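Local coordinates for protein 3-carboxy-cis,cis-muconate cycloisomerase (Acinetobacter calcoaceticus, PDB 1Q5N) that belongs to the fumarase/aspartase superfamily as a predominantly helical cycloisomerase that assembles from four copies and whose core is a bundle of long helices, at residues I66-L71 and P84-Q88; G79-I83 and S110-L114; I119-R123 and Q220-G224; V129-V133 and A339-E343. All coordinates share one frame; numbering follows the deposited sequence.

How the contacts relate
Contacts 1 and 2 share helix 82-94 and touch each other through L71 and I81, and both are reached by a second subunit. Contacts 2, 3 and 4 follow helix 110-146 from its first turns inward, contact 4 lying about 6 Å from the chain centre and contact 1 about 34 Å away (centre to centre). Contacts 2 and 4 are buried, whereas 1 and 3 are partly buried. The chemistry does not follow burial alone. A glutamine amide holds the start of a helix in contact 1, a small, mainly apolar packing round A82 forms contact 2, an arginine reaches a helix C-terminus in contact 3, and a buried glutamine spans two neighbouring bundle helices in contact 4.

Contact 1. Residues I66-L71 and P84-Q88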
# COMPACT_ATOMS: atom_id res chain seq x y z
N ILE A 66 29.41 -22.30 12.84
CA ILE A 66 28.01 -22.50 12.51
C ILE A 66 27.72 -22.95 11.05
O ILE A 66 28.24 -22.38 10.11
CB ILE A 66 27.23 -21.23 12.88
CG1 ILE A 66 26.91 -21.29 14.38
CG2 ILE A 66 26.00 -21.06 12.01
CD1 ILE A 66 26.41 -20.06 14.90
N ASP A 67 26.89 -23.98 10.89
CA ASP A 67 26.54 -24.52 9.56
C ASP A 67 25.32 -23.80 9.00
O ASP A 67 24.18 -24.10 9.39
CB ASP A 67 26.23 -26.03 9.66
CG ASP A 67 25.89 -26.66 8.31
OD1 ASP A 67 26.01 -25.97 7.28
OD2 ASP A 67 25.51 -27.86 8.29
N PHE A 68 25.55 -22.88 8.06
CA PHE A 68 24.47 -22.11 7.50
C PHE A 68 23.47 -22.86 6.66
O PHE A 68 22.32 -22.44 6.57
CB PHE A 68 25.03 -20.87 6.79
CG PHE A 68 25.45 -19.79 7.75
CD1 PHE A 68 26.69 -19.82 8.37
CD2 PHE A 68 24.57 -18.74 8.06
CE1 PHE A 68 27.06 -18.83 9.30
CE2 PHE A 68 24.92 -17.75 8.98
CZ PHE A 68 26.17 -17.79 9.60
N ASP A 69 23.87 -23.97 6.07
CA ASP A 69 22.92 -24.76 5.29
C ASP A 69 22.01 -25.51 6.26
O ASP A 69 20.78 -25.62 6.05
CB ASP A 69 23.65 -25.76 4.41
CG ASP A 69 24.32 -25.08 3.25
OD1 ASP A 69 23.58 -24.68 2.32
OD2 ASP A 69 25.58 -24.93 3.29
N ALA A 70 22.61 -26.04 7.31
CA ALA A 70 21.83 -26.74 8.31
C ALA A 70 20.86 -25.70 8.87
O ALA A 70 19.68 -25.96 8.98
CB ALA A 70 22.76 -27.28 9.41
N LEU A 71 21.36 -24.51 9.20
CA LEU A 71 20.54 -23.46 9.78
C LEU A 71 19.34 -23.07 8.89
O LEU A 71 18.23 -22.95 9.39
CB LEU A 71 21.38 -22.21 10.10
CG LEU A 71 20.70 -21.19 11.05
CD1 LEU A 71 20.43 -21.90 12.36
CD2 LEU A 71 21.57 -19.93 11.30
N PRO A 84 16.88 -23.12 15.81
CA PRO A 84 17.98 -23.96 15.34
C PRO A 84 19.32 -23.28 15.66
O PRO A 84 20.34 -23.92 15.77
CB PRO A 84 17.75 -24.04 13.84
CG PRO A 84 16.30 -23.64 13.67
CD PRO A 84 16.11 -22.59 14.67
N PHE A 85 19.31 -21.96 15.78
CA PHE A 85 20.53 -21.27 16.08
C PHE A 85 20.96 -21.62 17.52
O PHE A 85 22.14 -21.87 17.76
CB PHE A 85 20.31 -19.77 15.92
CG PHE A 85 21.25 -18.94 16.73
CD1 PHE A 85 22.53 -18.65 16.27
CD2 PHE A 85 20.85 -18.42 17.96
CE1 PHE A 85 23.40 -17.86 17.05
CE2 PHE A 85 21.71 -17.63 18.73
CZ PHE A 85 22.97 -17.35 18.28
N VAL A 86 20.02 -21.62 18.46
CA VAL A 86 20.30 -21.96 19.84
C VAL A 86 20.86 -23.37 19.91
O VAL A 86 21.85 -23.57 20.58
CB VAL A 86 19.02 -21.80 20.75
CG1 VAL A 86 19.18 -22.54 22.08
CG2 VAL A 86 18.81 -20.36 21.09
N LYS A 87 20.27 -24.34 19.21
CA LYS A 87 20.80 -25.71 19.24
C LYS A 87 22.27 -25.68 18.87
O LYS A 87 23.12 -26.18 19.61
CB LYS A 87 20.11 -26.63 18.22
CG LYS A 87 18.64 -26.69 18.32
CD LYS A 87 18.18 -27.38 19.59
CE LYS A 87 17.65 -28.79 19.27
NZ LYS A 87 16.46 -28.74 18.31
N GLN A 88 22.57 -25.10 17.72
CA GLN A 88 23.93 -25.04 17.26
C GLN A 88 24.91 -24.34 18.20
O GLN A 88 26.02 -24.81 18.39
CB GLN A 88 24.02 -24.38 15.88
CG GLN A 88 23.57 -25.32 14.79
CD GLN A 88 24.09 -24.91 13.43
OE1 GLN A 88 25.27 -24.55 13.27
NE2 GLN A 88 23.21 -24.95 12.42
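The side-chain amide of Q88 lies against the backbone of D67 and uses both of its ends. D67 N donates to OE1 of Q88 at 2.9 Å, in the carbonyl plane and on a lone pair. NE2 of Q88 returns a longer bond of 3.3 Å to D67 O; it is almost straight at 179°, and the acceptor lies in the amide plane. Two bonds to one residue fix the rotation of the amide. The Q88 chain gets there by leaving its helix with CG beside the backbone N (chi1 -76°) and running extended toward the amide. Q88 OE1 also lies 3.5 Å from I66 CA, and Q88 NE2 stands beside the methyl of A70. D67 is the N-cap of helix 68-78, and this helix forms a helical hairpin with helix 82-94, which carries Q88. The D67 carboxylate caps the first turn: D67 OD1 accepts from D69 N at 3.2 Å, met from above the carboxylate plane, and weakly from A70 N. D67 O takes L71 N as well as the Q88 amide. L71 lies across P84 at about a right angle, its CD1 3.7 Å from P84 CB and 3.6 Å from F85 N. L7 of the second subunit packs on L71. I66 CD1 meets F85 CE1 obliquely at 4.3 Å, and V27 of helix 23-43 touches F85.

Contact 2. Residues G79-I83 and S110-L114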
# COMPACT_ATOMS: atom_id res chain seq x y z
N GLY A 79 10.17 -22.45 12.00
CA GLY A 79 9.36 -21.25 11.89
C GLY A 79 10.09 -19.97 12.25
O GLY A 79 9.49 -18.91 12.17
N ASN A 80 11.34 -20.08 12.71
CA ASN A 80 12.22 -18.95 13.01
C ASN A 80 13.66 -19.42 13.14
O ASN A 80 13.93 -20.60 13.35
CB ASN A 80 11.79 -18.13 14.25
CG ASN A 80 12.08 -18.80 15.57
OD1 ASN A 80 13.25 -19.06 15.93
ND2 ASN A 80 11.02 -19.06 16.32
N ILE A 81 14.58 -18.49 12.97
CA ILE A 81 15.98 -18.77 13.00
C ILE A 81 16.54 -19.02 14.38
O ILE A 81 17.50 -19.77 14.52
CB ILE A 81 16.76 -17.59 12.43
CG1 ILE A 81 16.26 -17.32 11.02
CG2 ILE A 81 18.26 -17.91 12.39
CD1 ILE A 81 16.79 -15.99 10.49
N ALA A 82 15.95 -18.40 15.40
CA ALA A 82 16.52 -18.53 16.73
C ALA A 82 16.58 -19.95 17.27
O ALA A 82 17.60 -20.34 17.84
CB ALA A 82 15.79 -17.64 17.71
N ILE A 83 15.52 -20.73 17.07
CA ILE A 83 15.48 -22.10 17.59
C ILE A 83 16.65 -22.99 17.12
O ILE A 83 17.35 -23.54 17.95
CB ILE A 83 14.07 -22.73 17.28
CG1 ILE A 83 13.03 -22.13 18.24
CG2 ILE A 83 14.08 -24.25 17.46
CD1 ILE A 83 11.60 -22.41 17.86
N SER A 110 12.76 -17.19 21.96
CA SER A 110 13.23 -16.83 20.61
C SER A 110 13.10 -15.37 20.24
O SER A 110 14.05 -14.76 19.71
CB SER A 110 12.48 -17.62 19.55
OG SER A 110 12.70 -18.99 19.77
N GLN A 111 11.92 -14.80 20.49
CA GLN A 111 11.69 -13.41 20.14
C GLN A 111 12.63 -12.42 20.91
O GLN A 111 12.95 -11.35 20.39
CB GLN A 111 10.19 -13.05 20.33
CG GLN A 111 9.89 -11.63 19.83
CD GLN A 111 8.42 -11.29 19.66
OE1 GLN A 111 7.51 -12.08 20.02
NE2 GLN A 111 8.15 -10.05 19.14
N ASP A 112 13.07 -12.76 22.12
CA ASP A 112 13.96 -11.84 22.83
C ASP A 112 15.25 -11.69 22.01
O ASP A 112 15.72 -10.58 21.78
CB ASP A 112 14.35 -12.37 24.21
CG ASP A 112 13.16 -12.54 25.13
OD1 ASP A 112 12.24 -11.68 25.10
OD2 ASP A 112 13.14 -13.54 25.90
N ILE A 113 15.82 -12.81 21.56
CA ILE A 113 17.06 -12.77 20.82
C ILE A 113 16.86 -12.13 19.41
O ILE A 113 17.69 -11.37 18.94
CB ILE A 113 17.62 -14.21 20.67
CG1 ILE A 113 17.84 -14.84 22.04
CG2 ILE A 113 18.90 -14.19 19.84
CD1 ILE A 113 18.68 -14.02 23.01
N LEU A 114 15.75 -12.46 18.75
CA LEU A 114 15.48 -11.92 17.42
C LEU A 114 15.22 -10.41 17.47
O LEU A 114 15.82 -9.67 16.69
CB LEU A 114 14.30 -12.67 16.78
CG LEU A 114 14.70 -14.14 16.49
CD1 LEU A 114 13.50 -14.93 16.13
CD2 LEU A 114 15.73 -14.21 15.36
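A82 sets its methyl against S110 and L114 in a small, mainly apolar contact between the start of helix 82-94 and the first turns of the long helix 110-146. A82 CB lies 3.8 Å from S110 CB and 3.9 Å from L114 CG, meeting two side chains one helical turn apart. The backbones come close here, the CA atoms of A82 and S110 being 5.4 Å apart. To one side, N80 places its amide beside S110, ND2 being 3.8 Å from S110 CB, while its CB faces L114 CD1 at 4.1 Å. The CG of N80 sits between its backbone N and carbonyl carbon (chi1 75°), which turns OD1 back to accept a capping bond of 3.0 Å from I83 N; the amide thus serves its own helix start as well as the contact. I83 CG1 comes within 3.5 Å of S110 OG. Helix 23-43 covers the contact through M30, which touches both A82 and L114. From helix 323-351, W328 packs on N80 and W324 on L114, while I83 rests on A78 of helix 68-78.

Contact 3. Residues I119-R123 and Q220-G224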
# COMPACT_ATOMS: atom_id res chain seq x y z
N ILE A 119 17.15 -4.74 16.91
CA ILE A 119 17.50 -3.41 17.42
C ILE A 119 19.03 -3.11 17.32
O ILE A 119 19.44 -1.95 17.08
CB ILE A 119 17.04 -3.25 18.86
CG1 ILE A 119 15.50 -3.22 18.88
CG2 ILE A 119 17.64 -1.99 19.47
CD1 ILE A 119 14.88 -2.14 18.00
N LEU A 120 19.86 -4.15 17.48
CA LEU A 120 21.29 -3.92 17.34
C LEU A 120 21.58 -3.56 15.88
O LEU A 120 22.37 -2.65 15.61
CB LEU A 120 22.12 -5.15 17.75
CG LEU A 120 22.09 -5.47 19.27
CD1 LEU A 120 22.88 -6.73 19.56
CD2 LEU A 120 22.65 -4.30 20.05
N GLN A 121 20.93 -4.26 14.94
CA GLN A 121 21.10 -3.95 13.54
C GLN A 121 20.62 -2.51 13.26
O GLN A 121 21.31 -1.74 12.59
CB GLN A 121 20.32 -4.93 12.66
CG GLN A 121 20.94 -6.33 12.54
CD GLN A 121 20.02 -7.27 11.76
OE1 GLN A 121 18.84 -7.39 12.10
NE2 GLN A 121 20.54 -7.93 10.72
N CYS A 122 19.45 -2.15 13.77
CA CYS A 122 18.90 -0.82 13.56
C CYS A 122 19.84 0.24 14.14
O CYS A 122 19.95 1.35 13.58
CB CYS A 122 17.52 -0.69 14.24
SG CYS A 122 16.17 -1.62 13.42
N ARG A 123 20.48 -0.06 15.27
CA ARG A 123 21.36 0.93 15.84
C ARG A 123 22.50 1.21 14.87
O ARG A 123 22.84 2.37 14.62
CB ARG A 123 21.93 0.48 17.19
CG ARG A 123 22.82 1.57 17.81
CD ARG A 123 23.24 1.23 19.25
NE ARG A 123 23.93 -0.06 19.38
CZ ARG A 123 24.21 -0.64 20.55
NH1 ARG A 123 23.85 -0.05 21.71
NH2 ARG A 123 24.84 -1.81 20.57
N GLN A 220 24.63 -4.08 29.45
CA GLN A 220 25.69 -4.77 28.71
C GLN A 220 25.71 -4.43 27.23
O GLN A 220 26.74 -4.47 26.59
CB GLN A 220 25.54 -6.29 28.78
CG GLN A 220 25.94 -6.98 30.06
CD GLN A 220 27.33 -6.60 30.52
OE1 GLN A 220 27.50 -6.11 31.64
NE2 GLN A 220 28.32 -6.80 29.65
N LEU A 221 24.53 -4.17 26.67
CA LEU A 221 24.42 -3.90 25.25
C LEU A 221 24.33 -2.41 24.99
O LEU A 221 24.31 -1.98 23.86
CB LEU A 221 23.17 -4.60 24.70
CG LEU A 221 23.15 -6.11 24.70
CD1 LEU A 221 21.73 -6.58 24.47
CD2 LEU A 221 24.09 -6.65 23.62
N LYS A 222 24.25 -1.65 26.07
CA LYS A 222 24.14 -0.20 25.98
C LYS A 222 22.85 0.21 25.25
O LYS A 222 22.87 1.11 24.41
CB LYS A 222 25.37 0.39 25.27
CG LYS A 222 26.68 0.26 26.07
CD LYS A 222 27.89 0.45 25.14
CE LYS A 222 29.23 0.53 25.91
NZ LYS A 222 30.42 0.63 24.96
N LEU A 223 21.75 -0.46 25.57
CA LEU A 223 20.45 -0.15 24.98
C LEU A 223 19.60 0.35 26.11
O LEU A 223 19.95 0.15 27.29
CB LEU A 223 19.80 -1.42 24.41
CG LEU A 223 20.49 -1.90 23.13
CD1 LEU A 223 19.94 -3.24 22.67
CD2 LEU A 223 20.32 -0.79 22.06
N GLY A 224 18.49 0.99 25.77
CA GLY A 224 17.56 1.41 26.80
C GLY A 224 16.81 0.19 27.38
O GLY A 224 16.83 -0.93 26.85
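R123 reaches from helix 110-146 to the backbone carbonyl of L221, at the C-terminal end of helix 210-221. NH1 of R123 donates to L221 O at 2.9 Å with an N-H...O angle of 157°. The bond lies in the carbonyl plane and, on the donor side, within 9° of the guanidinium plane, so the flat group meets the oxygen at its edge. NH2 of the R123 guanidinium adds a weak bond of 3.3 Å to L221 O. K222 O also stands near R123 NH1, at 3.1 Å, but the angle is too poor for a hydrogen bond. To bring the group there, the arginine chain leaves with CG anti to the backbone N and then bends at chi3 (56°). K222, with positive phi, closes helix 210-221 in a Schellman motif; L221 O comes at the point where the helix stops. Beyond it the chain is held by backbone bonds between G224 and both L192 and A194. Just before L221, Q220 OE1 accepts from Q43 NE2. Leucines and an isoleucine fill the space beside the polar bond. L223 crosses L120 at about a right angle, its CD1 3.9 Å from L120 CD2, and its CD2 lies 3.9 Å from I119 CG2. L223 CD2 is also 3.6 Å from R123 NH1, while CD2 of L221 meets L120 CD1 at 4.2 Å. Because a helix C-terminus carries partial negative charge, the positive guanidinium is probably well matched to it, and the bond supplies a donor from outside helix 210-221 to its terminal carbonyl.

Contact 4. Residues V129-V133 and A339-E343; sequences VQNQV and AGALE
Q132 and L342 meet between two helices of the central bundle of this superfamily, in which long helices run side by side. The local axes of 129-133 and 339-343 run in nearly the same direction, at 24° to each other, with a closest approach of 9.8 Å. Apolar contacts centre on L342. L342 CD1 lies 3.9 Å from V129 CG1 and 4.0 Å from V133 CG2, so one leucine methyl touches two valines a turn apart. V129 CG2 also reaches A339 CB. Helix 235-261 adds L244 on V129, and I247 and V251 on L342, while L181 of helix 166-191 packs on V133. The polar contact is carried by Q132, whose extended chain crosses L342 obliquely. Q132 NE2 donates to A339 O at 3.1 Å, tilted from the carbonyl plane. That oxygen already accepts the helix bond from E343 N, and the two donors arrive from opposite faces of its plane, so the amide adds a bond without displacing the helical one. OE1 of Q132 has no polar partner in the model; it is buried beside A339 CB and L342 CD1, each at 3.6 Å. A water extends the polar side: it accepts a weak bond of 3.3 Å from Q132 NE2 and donates to E343 OE1 at 2.8 Å.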
# COMPACT_ATOMS: atom_id res chain seq x y z
N VAL A 129 22.91 5.82 8.25
CA VAL A 129 21.92 6.68 7.58
C VAL A 129 22.03 8.10 8.11
O VAL A 129 21.95 9.07 7.34
CB VAL A 129 20.47 6.14 7.80
CG1 VAL A 129 19.44 7.23 7.53
CG2 VAL A 129 20.22 4.97 6.88
N GLN A 130 22.24 8.23 9.42
CA GLN A 130 22.32 9.57 10.00
C GLN A 130 23.55 10.29 9.42
O GLN A 130 23.50 11.47 9.08
CB GLN A 130 22.43 9.50 11.52
CG GLN A 130 22.67 10.86 12.15
CD GLN A 130 22.38 10.90 13.62
OE1 GLN A 130 22.45 9.88 14.33
NE2 GLN A 130 22.03 12.10 14.12
N ASN A 131 24.65 9.58 9.31
CA ASN A 131 25.81 10.23 8.78
C ASN A 131 25.57 10.61 7.29
O ASN A 131 26.04 11.66 6.86
CB ASN A 131 27.03 9.34 8.93
CG ASN A 131 28.29 10.04 8.47
OD1 ASN A 131 29.01 9.54 7.59
ND2 ASN A 131 28.56 11.24 9.03
N GLN A 132 24.86 9.79 6.53
CA GLN A 132 24.58 10.14 5.13
C GLN A 132 23.71 11.40 5.09
O GLN A 132 23.95 12.30 4.32
CB GLN A 132 23.83 9.03 4.43
CG GLN A 132 24.63 7.77 4.27
CD GLN A 132 23.78 6.67 3.63
OE1 GLN A 132 22.80 6.25 4.22
NE2 GLN A 132 24.14 6.22 2.43
N VAL A 133 22.71 11.49 5.97
CA VAL A 133 21.87 12.68 5.95
C VAL A 133 22.68 13.94 6.31
O VAL A 133 22.46 15.01 5.73
CB VAL A 133 20.71 12.53 6.93
CG1 VAL A 133 19.98 13.85 7.07
CG2 VAL A 133 19.78 11.43 6.42
N ALA A 339 19.20 3.94 2.51
CA ALA A 339 20.65 4.16 2.52
C ALA A 339 21.11 4.19 1.05
O ALA A 339 21.95 5.02 0.67
CB ALA A 339 21.38 3.03 3.32
N GLY A 340 20.56 3.30 0.22
CA GLY A 340 20.91 3.34 -1.21
C GLY A 340 20.49 4.66 -1.87
O GLY A 340 21.24 5.30 -2.62
N ALA A 341 19.29 5.13 -1.57
CA ALA A 341 18.82 6.37 -2.19
C ALA A 341 19.65 7.56 -1.69
O ALA A 341 19.92 8.49 -2.45
CB ALA A 341 17.27 6.60 -1.89
N LEU A 342 20.02 7.55 -0.42
CA LEU A 342 20.84 8.62 0.17
C LEU A 342 22.22 8.61 -0.47
O LEU A 342 22.76 9.67 -0.80
CB LEU A 342 21.00 8.41 1.67
CG LEU A 342 19.80 8.85 2.44
CD1 LEU A 342 19.92 8.39 3.87
CD2 LEU A 342 19.73 10.36 2.33
N GLU A 343 22.79 7.43 -0.65
CA GLU A 343 24.10 7.40 -1.25
C GLU A 343 24.11 8.00 -2.68
O GLU A 343 25.02 8.76 -3.01
CB GLU A 343 24.65 5.96 -1.27
CG GLU A 343 25.80 5.77 -2.22
CD GLU A 343 26.49 4.46 -1.98
OE1 GLU A 343 27.40 4.42 -1.11
OE2 GLU A 343 26.12 3.46 -2.65
O HOH W 1 27.06 6.40 0.83